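Long-range contacts in peptidoglycan-N-acetylmuramic acid deacetylase PdaA (Bacillus subtilis, PDB 1NY1), which deacetylates N-acetylmuramic acid in peptidoglycan, leading to muramic delta-lactam in the spore cortex, and is required for germination: residues F168-I173 with Y196-V201; W8-S13 with V162-A167. One frame throughout, in Å; residues are numbered along the deposited sequence.

The two contacts follow one another along the chain. Contact 2 brings W8-S13, in the loop after strand 6-7, against V162-A167, and contact 1 starts at the very next residue, pairing F168-I173 with Y196-V201. One continuous loop, between strand 160-161 and helix 179-188, therefore supplies a segment to each, and their centres lie about 13 Å apart. They also touch: L197 N, on strand 194-198 of the parallel sheet, probably donates a hydrogen bond to V166 O, and L197 CD1 packs on W164 CD2. The N-terminal region thus packs on the same loop that carries D170 to H199, probably part of the deacetylase active site of this NodB homology domain.

Contact 1: residues F168-I173 with Y196-V201; sequences FVDWKI and YLLHTV
The imidazole of H199 is framed by two neighbours from 168-173: the carboxylate of D170 stands at its edge, with CG close to the ring plane, and CB of W171 lies over one face. D170 has its CG in the crowded position between backbone N and carbonyl carbon (chi1 67°), which swings the short acid across to the backbone of H199. There OD2 accepts a hydrogen bond from the backbone N of H199, 2.9 Å long and nearly straight at 158°, the donor coming from above the carboxylate plane. W171 runs alongside H199 in the same direction. Its CB makes a CH-pi contact, 3.9 Å from the imidazole centroid, and the edge of its indole turns toward the same ring, the planes 71° apart; tryptophan suits this place because it offers both a methylene over the ring and an aromatic edge turned toward it. At the imidazole's edge, in its plane, a water makes a weak bond of 3.4 Å to H199 NE2 and also donates to F168 O. Apolar groups close the two ends: F168 CE1 meets L198 CD2 at 3.6 Å, where M186 of helix 179-188 touches both, and I173 CD1 meets V201 CG2 at 3.7 Å. H199 also lies close to D50, the proposed proton acceptor. By similarity to related enzymes H199 is the proton donor and D170 raises its pKa. The arrangement is consistent with that: a negative carboxylate, itself held by a backbone N-H, lies beside the imidazole and would probably stabilise its protonated form.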
ATOM      1  N   PHE A 168      -1.518   8.326  -7.762  1.00 11.00           N
ATOM      2  CA  PHE A 168      -1.954   9.580  -8.340  1.00 11.46           C
ATOM      3  C   PHE A 168      -2.626  10.404  -7.261  1.00 11.58           C
ATOM      4  O   PHE A 168      -2.745   9.962  -6.116  1.00 10.55           O
ATOM      5  CB  PHE A 168      -2.898   9.350  -9.521  1.00 11.13           C
ATOM      6  CG  PHE A 168      -3.958   8.324  -9.267  1.00 11.51           C
ATOM      7  CD1 PHE A 168      -3.668   6.967  -9.355  1.00 11.22           C
ATOM      8  CD2 PHE A 168      -5.253   8.717  -8.947  1.00 11.94           C
ATOM      9  CE1 PHE A 168      -4.658   6.010  -9.131  1.00 13.53           C
ATOM     10  CE2 PHE A 168      -6.251   7.768  -8.720  1.00 11.28           C
ATOM     11  CZ  PHE A 168      -5.954   6.413  -8.814  1.00 12.13           C
ATOM     12  N   VAL A 169      -3.061  11.605  -7.613  1.00 11.32           N
ATOM     13  CA  VAL A 169      -3.677  12.470  -6.627  1.00 12.33           C
ATOM     14  C   VAL A 169      -5.135  12.141  -6.371  1.00 12.81           C
ATOM     15  O   VAL A 169      -6.033  12.711  -6.989  1.00 14.19           O
ATOM     16  CB  VAL A 169      -3.560  13.946  -7.031  1.00 14.87           C
ATOM     17  CG1 VAL A 169      -4.127  14.822  -5.919  1.00 14.84           C
ATOM     18  CG2 VAL A 169      -2.102  14.293  -7.296  1.00 13.80           C
ATOM     19  N   ASP A 170      -5.360  11.212  -5.450  1.00 12.57           N
ATOM     20  CA  ASP A 170      -6.713  10.810  -5.086  1.00 12.91           C
ATOM     21  C   ASP A 170      -6.867  10.969  -3.573  1.00 11.74           C
ATOM     22  O   ASP A 170      -7.699  10.317  -2.950  1.00 11.58           O
ATOM     23  CB  ASP A 170      -6.968   9.351  -5.507  1.00 12.20           C
ATOM     24  CG  ASP A 170      -6.123   8.358  -4.727  1.00 12.23           C
ATOM     25  OD1 ASP A 170      -5.023   8.734  -4.281  1.00 12.81           O
ATOM     26  OD2 ASP A 170      -6.551   7.195  -4.577  1.00 10.85           O
ATOM     27  N   TRP A 171      -6.059  11.863  -3.006  1.00 11.23           N
ATOM     28  CA  TRP A 171      -6.053  12.127  -1.573  1.00 11.93           C
ATOM     29  C   TRP A 171      -6.343  13.581  -1.203  1.00 14.33           C
ATOM     30  O   TRP A 171      -6.397  13.929  -0.020  1.00 13.09           O
ATOM     31  CB  TRP A 171      -4.696  11.742  -0.992  1.00 13.74           C
ATOM     32  CG  TRP A 171      -3.550  12.273  -1.802  1.00 16.80           C
ATOM     33  CD1 TRP A 171      -2.898  11.630  -2.815  1.00 18.39           C
ATOM     34  CD2 TRP A 171      -2.929  13.558  -1.676  1.00 19.41           C
ATOM     35  NE1 TRP A 171      -1.906  12.432  -3.324  1.00 19.12           N
ATOM     36  CE2 TRP A 171      -1.902  13.621  -2.644  1.00 20.85           C
ATOM     37  CE3 TRP A 171      -3.139  14.662  -0.838  1.00 21.15           C
ATOM     38  CZ2 TRP A 171      -1.083  14.748  -2.797  1.00 22.46           C
ATOM     39  CZ3 TRP A 171      -2.324  15.782  -0.992  1.00 24.67           C
ATOM     40  CH2 TRP A 171      -1.310  15.815  -1.964  1.00 23.27           C
ATOM     41  N   LYS A 172      -6.513  14.431  -2.207  1.00 13.66           N
ATOM     42  CA  LYS A 172      -6.789  15.848  -1.973  1.00 15.04           C
ATOM     43  C   LYS A 172      -8.282  16.108  -1.829  1.00 13.70           C
ATOM     44  O   LYS A 172      -9.001  16.210  -2.820  1.00 13.25           O
ATOM     45  CB  LYS A 172      -6.244  16.694  -3.122  1.00 16.13           C
ATOM     46  CG  LYS A 172      -4.758  16.946  -3.056  1.00 23.10           C
ATOM     47  CD  LYS A 172      -4.344  17.982  -4.085  1.00 25.27           C
ATOM     48  CE  LYS A 172      -2.856  18.268  -3.990  1.00 28.91           C
ATOM     49  NZ  LYS A 172      -2.396  19.190  -5.063  1.00 30.88           N
ATOM     50  N   ILE A 173      -8.743  16.237  -0.590  1.00 14.17           N
ATOM     51  CA  ILE A 173     -10.156  16.463  -0.332  1.00 14.00           C
ATOM     52  C   ILE A 173     -10.669  17.803  -0.843  1.00 13.43           C
ATOM     53  O   ILE A 173     -11.843  17.925  -1.198  1.00 11.33           O
ATOM     54  CB  ILE A 173     -10.468  16.356   1.180  1.00 15.02           C
ATOM     55  CG1 ILE A 173      -9.960  15.017   1.716  1.00 17.36           C
ATOM     56  CG2 ILE A 173     -11.974  16.427   1.413  1.00 16.42           C
ATOM     57  CD1 ILE A 173     -10.603  13.811   1.048  1.00 19.05           C
ATOM     58  N   TYR A 196      -0.134  -0.888  -6.990  1.00  6.73           N
ATOM     59  CA  TYR A 196      -0.905   0.346  -6.925  1.00  8.16           C
ATOM     60  C   TYR A 196      -1.031   0.834  -5.499  1.00 10.36           C
ATOM     61  O   TYR A 196      -1.217   0.041  -4.576  1.00 10.23           O
ATOM     62  CB  TYR A 196      -2.333   0.152  -7.439  1.00  8.54           C
ATOM     63  CG  TYR A 196      -2.501   0.114  -8.933  1.00  7.97           C
ATOM     64  CD1 TYR A 196      -3.667   0.602  -9.525  1.00 10.06           C
ATOM     65  CD2 TYR A 196      -1.520  -0.430  -9.751  1.00 10.28           C
ATOM     66  CE1 TYR A 196      -3.852   0.546 -10.904  1.00 10.95           C
ATOM     67  CE2 TYR A 196      -1.691  -0.489 -11.127  1.00  9.77           C
ATOM     68  CZ  TYR A 196      -2.853  -0.001 -11.698  1.00  9.82           C
ATOM     69  OH  TYR A 196      -3.015  -0.063 -13.064  1.00 10.43           O
ATOM     70  N   LEU A 197      -0.933   2.148  -5.337  1.00  9.50           N
ATOM     71  CA  LEU A 197      -1.103   2.785  -4.044  1.00  9.82           C
ATOM     72  C   LEU A 197      -2.347   3.637  -4.235  1.00  8.80           C
ATOM     73  O   LEU A 197      -2.336   4.604  -5.002  1.00  9.12           O
ATOM     74  CB  LEU A 197       0.092   3.679  -3.698  1.00 11.71           C
ATOM     75  CG  LEU A 197       0.162   4.310  -2.300  1.00 16.68           C
ATOM     76  CD1 LEU A 197       1.268   5.352  -2.283  1.00 19.56           C
ATOM     77  CD2 LEU A 197      -1.143   4.960  -1.928  1.00 16.47           C
ATOM     78  N   LEU A 198      -3.421   3.273  -3.545  1.00  8.24           N
ATOM     79  CA  LEU A 198      -4.680   4.001  -3.653  1.00  8.79           C
ATOM     80  C   LEU A 198      -5.139   4.512  -2.296  1.00  9.46           C
ATOM     81  O   LEU A 198      -4.699   4.025  -1.255  1.00  8.59           O
ATOM     82  CB  LEU A 198      -5.774   3.089  -4.217  1.00  8.71           C
ATOM     83  CG  LEU A 198      -5.536   2.439  -5.576  1.00  9.41           C
ATOM     84  CD1 LEU A 198      -6.685   1.498  -5.901  1.00  9.27           C
ATOM     85  CD2 LEU A 198      -5.405   3.520  -6.637  1.00  9.85           C
ATOM     86  N   HIS A 199      -6.017   5.509  -2.326  1.00  7.91           N
ATOM     87  CA  HIS A 199      -6.611   6.073  -1.118  1.00  9.43           C
ATOM     88  C   HIS A 199      -8.095   5.801  -1.296  1.00  8.97           C
ATOM     89  O   HIS A 199      -8.534   5.486  -2.401  1.00  9.36           O
ATOM     90  CB  HIS A 199      -6.327   7.575  -1.027  1.00 10.49           C
ATOM     91  CG  HIS A 199      -4.871   7.885  -0.884  1.00 12.18           C
ATOM     92  ND1 HIS A 199      -4.204   7.757   0.315  1.00 12.09           N
ATOM     93  CD2 HIS A 199      -3.930   8.184  -1.810  1.00 10.33           C
ATOM     94  CE1 HIS A 199      -2.912   7.957   0.120  1.00 11.09           C
ATOM     95  NE2 HIS A 199      -2.718   8.216  -1.161  1.00 15.32           N
ATOM     96  N   THR A 200      -8.872   5.904  -0.225  1.00  7.95           N
ATOM     97  CA  THR A 200     -10.298   5.628  -0.322  1.00  9.05           C
ATOM     98  C   THR A 200     -11.145   6.794   0.175  1.00  8.54           C
ATOM     99  O   THR A 200     -12.309   6.610   0.530  1.00  8.16           O
ATOM    100  CB  THR A 200     -10.670   4.371   0.503  1.00  9.60           C
ATOM    101  OG1 THR A 200     -10.512   4.654   1.902  1.00 11.75           O
ATOM    102  CG2 THR A 200      -9.766   3.200   0.125  1.00  9.05           C
ATOM    103  N   VAL A 201     -10.570   7.992   0.176  1.00  9.40           N
ATOM    104  CA  VAL A 201     -11.274   9.171   0.673  1.00  8.56           C
ATOM    105  C   VAL A 201     -11.889  10.101  -0.375  1.00 10.75           C
ATOM    106  O   VAL A 201     -12.727  10.941  -0.040  1.00  8.89           O
ATOM    107  CB  VAL A 201     -10.339  10.035   1.558  1.00 10.59           C
ATOM    108  CG1 VAL A 201      -9.916   9.251   2.789  1.00 11.32           C
ATOM    109  CG2 VAL A 201      -9.104  10.468   0.764  1.00  9.74           C
TER
HETATM  110  O   HOH W   1      -2.769   7.316  -5.227  1.00 12.66           O
HETATM  111  O   HOH W   2      -0.784   9.082  -3.876  1.00 16.29           O

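Contact 2: residues W8-S13 with V162-A167; sequences WGFKRS and VFWSVA
An aromatic cluster of W8, F10, F163 and W164 joins the N-terminal loop that follows strand 6-7 to the loop that follows strand 160-161. The indole of W8 lies between F163 and W164, placed there with CG anti to the backbone N (chi1 -173°). One face of that indole lies on the phenyl of F163 in an offset stack, the six-membered ring and the phenyl having centroids 4.3 Å apart and planes at 14°. F163 CB adds a CH-pi contact over the pyrrole part of the same indole. The edge of W8 meets W164 quite differently: CD1 points into the middle of the W164 face, 3.6 Å from CE2 of W164, as an edge-to-face pair. Tryptophan suits this position because it also carries a donor: W8 NE1 gives its hydrogen to W164 O over 3.1 Å, in the carbonyl plane and on a lone pair. An alanine at W8 would remove the indole, and would probably loosen the stack on F163, uncover the face of W164 and leave W164 O without this donor. F10 joins the cluster through W164, its CE2 lying 3.7 Å from W164 CD1, while the far end of its ring rests on the backbone at S165. Helix 23-31 packs on W8 and F163 through I29. The side chain of W164 is about 6 Å from that of D50, the probable proton acceptor, so this end of the cluster lies near the probable active site. Further along, a bridging water accepts from S13 N at 2.8 Å and donates to S165 O at 2.7 Å.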
ATOM      1  N   TRP A   8      10.141   8.433  -1.381  1.00 21.78           N
ATOM      2  CA  TRP A   8       9.901   7.496  -2.465  1.00 19.83           C
ATOM      3  C   TRP A   8       9.243   8.209  -3.639  1.00 20.44           C
ATOM      4  O   TRP A   8       8.149   8.756  -3.510  1.00 19.72           O
ATOM      5  CB  TRP A   8       9.014   6.337  -2.014  1.00 18.50           C
ATOM      6  CG  TRP A   8       8.919   5.308  -3.080  1.00 17.31           C
ATOM      7  CD1 TRP A   8       7.848   5.043  -3.886  1.00 17.66           C
ATOM      8  CD2 TRP A   8       9.985   4.478  -3.543  1.00 18.29           C
ATOM      9  NE1 TRP A   8       8.186   4.102  -4.830  1.00 15.79           N
ATOM     10  CE2 TRP A   8       9.494   3.738  -4.639  1.00 16.89           C
ATOM     11  CE3 TRP A   8      11.314   4.292  -3.138  1.00 17.97           C
ATOM     12  CZ2 TRP A   8      10.287   2.823  -5.337  1.00 19.62           C
ATOM     13  CZ3 TRP A   8      12.103   3.383  -3.834  1.00 21.52           C
ATOM     14  CH2 TRP A   8      11.585   2.660  -4.920  1.00 19.20           C
ATOM     15  N   GLY A   9       9.927   8.192  -4.777  1.00 20.39           N
ATOM     16  CA  GLY A   9       9.429   8.833  -5.982  1.00 21.51           C
ATOM     17  C   GLY A   9      10.016   8.122  -7.184  1.00 23.17           C
ATOM     18  O   GLY A   9      11.023   7.423  -7.062  1.00 24.01           O
ATOM     19  N   PHE A  10       9.401   8.291  -8.347  1.00 21.06           N
ATOM     20  CA  PHE A  10       9.884   7.626  -9.549  1.00 20.50           C
ATOM     21  C   PHE A  10       9.144   8.171 -10.761  1.00 19.62           C
ATOM     22  O   PHE A  10       8.009   8.651 -10.646  1.00 17.70           O
ATOM     23  CB  PHE A  10       9.615   6.122  -9.445  1.00 20.76           C
ATOM     24  CG  PHE A  10       8.158   5.795  -9.281  1.00 21.63           C
ATOM     25  CD1 PHE A  10       7.333   5.647 -10.395  1.00 22.01           C
ATOM     26  CD2 PHE A  10       7.588   5.745  -8.015  1.00 21.54           C
ATOM     27  CE1 PHE A  10       5.959   5.465 -10.248  1.00 20.88           C
ATOM     28  CE2 PHE A  10       6.216   5.566  -7.855  1.00 21.55           C
ATOM     29  CZ  PHE A  10       5.401   5.426  -8.975  1.00 22.35           C
ATOM     30  N   LYS A  11       9.784   8.096 -11.922  1.00 19.15           N
ATOM     31  CA  LYS A  11       9.157   8.546 -13.157  1.00 20.27           C
ATOM     32  C   LYS A  11       8.000   7.585 -13.374  1.00 19.60           C
ATOM     33  O   LYS A  11       8.169   6.372 -13.268  1.00 19.49           O
ATOM     34  CB  LYS A  11      10.133   8.436 -14.328  1.00 21.99           C
ATOM     35  CG  LYS A  11      11.392   9.259 -14.166  1.00 28.02           C
ATOM     36  CD  LYS A  11      11.321  10.551 -14.963  1.00 30.07           C
ATOM     37  CE  LYS A  11      11.403  10.284 -16.466  1.00 31.99           C
ATOM     38  NZ  LYS A  11      12.713   9.692 -16.877  1.00 32.62           N
ATOM     39  N   ARG A  12       6.827   8.127 -13.672  1.00 18.70           N
ATOM     40  CA  ARG A  12       5.647   7.306 -13.896  1.00 17.37           C
ATOM     41  C   ARG A  12       5.832   6.306 -15.035  1.00 18.53           C
ATOM     42  O   ARG A  12       6.670   6.497 -15.921  1.00 17.46           O
ATOM     43  CB  ARG A  12       4.441   8.203 -14.194  1.00 18.41           C
ATOM     44  CG  ARG A  12       4.043   9.106 -13.038  1.00 18.07           C
ATOM     45  CD  ARG A  12       2.995  10.140 -13.450  1.00 19.22           C
ATOM     46  NE  ARG A  12       2.539  10.931 -12.308  1.00 17.42           N
ATOM     47  CZ  ARG A  12       3.294  11.799 -11.646  1.00 19.53           C
ATOM     48  NH1 ARG A  12       4.558  12.002 -12.011  1.00 17.63           N
ATOM     49  NH2 ARG A  12       2.795  12.451 -10.606  1.00 16.18           N
ATOM     50  N   SER A  13       5.047   5.234 -14.991  1.00 15.85           N
ATOM     51  CA  SER A  13       5.074   4.202 -16.015  1.00 16.25           C
ATOM     52  C   SER A  13       4.657   4.813 -17.353  1.00 16.82           C
ATOM     53  O   SER A  13       3.764   5.657 -17.404  1.00 15.35           O
ATOM     54  CB  SER A  13       4.105   3.080 -15.644  1.00 15.74           C
ATOM     55  OG  SER A  13       3.810   2.253 -16.765  1.00 16.74           O
ATOM     56  N   VAL A 162       7.069  -1.967   1.935  1.00 12.77           N
ATOM     57  CA  VAL A 162       6.402  -2.022   0.643  1.00 11.21           C
ATOM     58  C   VAL A 162       6.162  -0.632   0.059  1.00 11.53           C
ATOM     59  O   VAL A 162       5.446   0.182   0.647  1.00  9.58           O
ATOM     60  CB  VAL A 162       5.035  -2.743   0.777  1.00 10.82           C
ATOM     61  CG1 VAL A 162       4.380  -2.890  -0.583  1.00 12.15           C
ATOM     62  CG2 VAL A 162       5.222  -4.102   1.442  1.00 11.38           C
ATOM     63  N   PHE A 163       6.775  -0.356  -1.088  1.00 10.69           N
ATOM     64  CA  PHE A 163       6.583   0.928  -1.746  1.00 10.87           C
ATOM     65  C   PHE A 163       5.510   0.765  -2.813  1.00 12.26           C
ATOM     66  O   PHE A 163       4.557   0.009  -2.615  1.00 12.36           O
ATOM     67  CB  PHE A 163       7.903   1.419  -2.345  1.00 13.68           C
ATOM     68  CG  PHE A 163       8.908   1.825  -1.308  1.00 14.31           C
ATOM     69  CD1 PHE A 163       8.673   2.929  -0.500  1.00 15.37           C
ATOM     70  CD2 PHE A 163      10.061   1.080  -1.104  1.00 15.43           C
ATOM     71  CE1 PHE A 163       9.574   3.287   0.504  1.00 16.22           C
ATOM     72  CE2 PHE A 163      10.967   1.427  -0.104  1.00 14.84           C
ATOM     73  CZ  PHE A 163      10.722   2.531   0.699  1.00 16.83           C
ATOM     74  N   TRP A 164       5.642   1.458  -3.938  1.00 10.54           N
ATOM     75  CA  TRP A 164       4.634   1.344  -4.984  1.00 11.63           C
ATOM     76  C   TRP A 164       5.173   1.750  -6.341  1.00 12.04           C
ATOM     77  O   TRP A 164       6.248   2.351  -6.442  1.00  9.64           O
ATOM     78  CB  TRP A 164       3.401   2.193  -4.628  1.00 11.48           C
ATOM     79  CG  TRP A 164       3.683   3.659  -4.470  1.00 13.56           C
ATOM     80  CD1 TRP A 164       3.570   4.630  -5.426  1.00 12.69           C
ATOM     81  CD2 TRP A 164       4.174   4.311  -3.290  1.00 14.84           C
ATOM     82  NE1 TRP A 164       3.964   5.851  -4.912  1.00 12.46           N
ATOM     83  CE2 TRP A 164       4.341   5.682  -3.605  1.00 15.44           C
ATOM     84  CE3 TRP A 164       4.491   3.870  -1.996  1.00 15.25           C
ATOM     85  CZ2 TRP A 164       4.813   6.613  -2.674  1.00 15.28           C
ATOM     86  CZ3 TRP A 164       4.960   4.797  -1.067  1.00 15.19           C
ATOM     87  CH2 TRP A 164       5.118   6.154  -1.414  1.00 16.10           C
ATOM     88  N   SER A 165       4.428   1.404  -7.388  1.00 11.05           N
ATOM     89  CA  SER A 165       4.830   1.728  -8.753  1.00 11.45           C
ATOM     90  C   SER A 165       3.750   2.550  -9.468  1.00 10.31           C
ATOM     91  O   SER A 165       3.975   3.039 -10.575  1.00  9.84           O
ATOM     92  CB  SER A 165       5.111   0.447  -9.539  1.00 10.77           C
ATOM     93  OG  SER A 165       3.908  -0.242  -9.819  1.00 11.09           O
ATOM     94  N   VAL A 166       2.583   2.686  -8.837  1.00  8.19           N
ATOM     95  CA  VAL A 166       1.476   3.475  -9.387  1.00  9.53           C
ATOM     96  C   VAL A 166       0.787   4.258  -8.281  1.00 10.75           C
ATOM     97  O   VAL A 166       0.419   3.702  -7.245  1.00 11.87           O
ATOM     98  CB  VAL A 166       0.368   2.611 -10.056  1.00  8.11           C
ATOM     99  CG1 VAL A 166      -0.821   3.504 -10.454  1.00  8.06           C
ATOM    100  CG2 VAL A 166       0.910   1.888 -11.271  1.00  8.95           C
ATOM    101  N   ALA A 167       0.597   5.550  -8.512  1.00 11.86           N
ATOM    102  CA  ALA A 167      -0.080   6.401  -7.543  1.00 12.87           C
ATOM    103  C   ALA A 167      -0.465   7.688  -8.244  1.00 12.04           C
ATOM    104  O   ALA A 167       0.172   8.087  -9.215  1.00 14.02           O
ATOM    105  CB  ALA A 167       0.839   6.700  -6.359  1.00 12.94           C
TER
HETATM  106  O   HOH W   3       0.387  10.069 -11.038  1.00 11.35           O
HETATM  107  O   HOH W   4       3.381   4.566 -12.781  1.00 10.99           O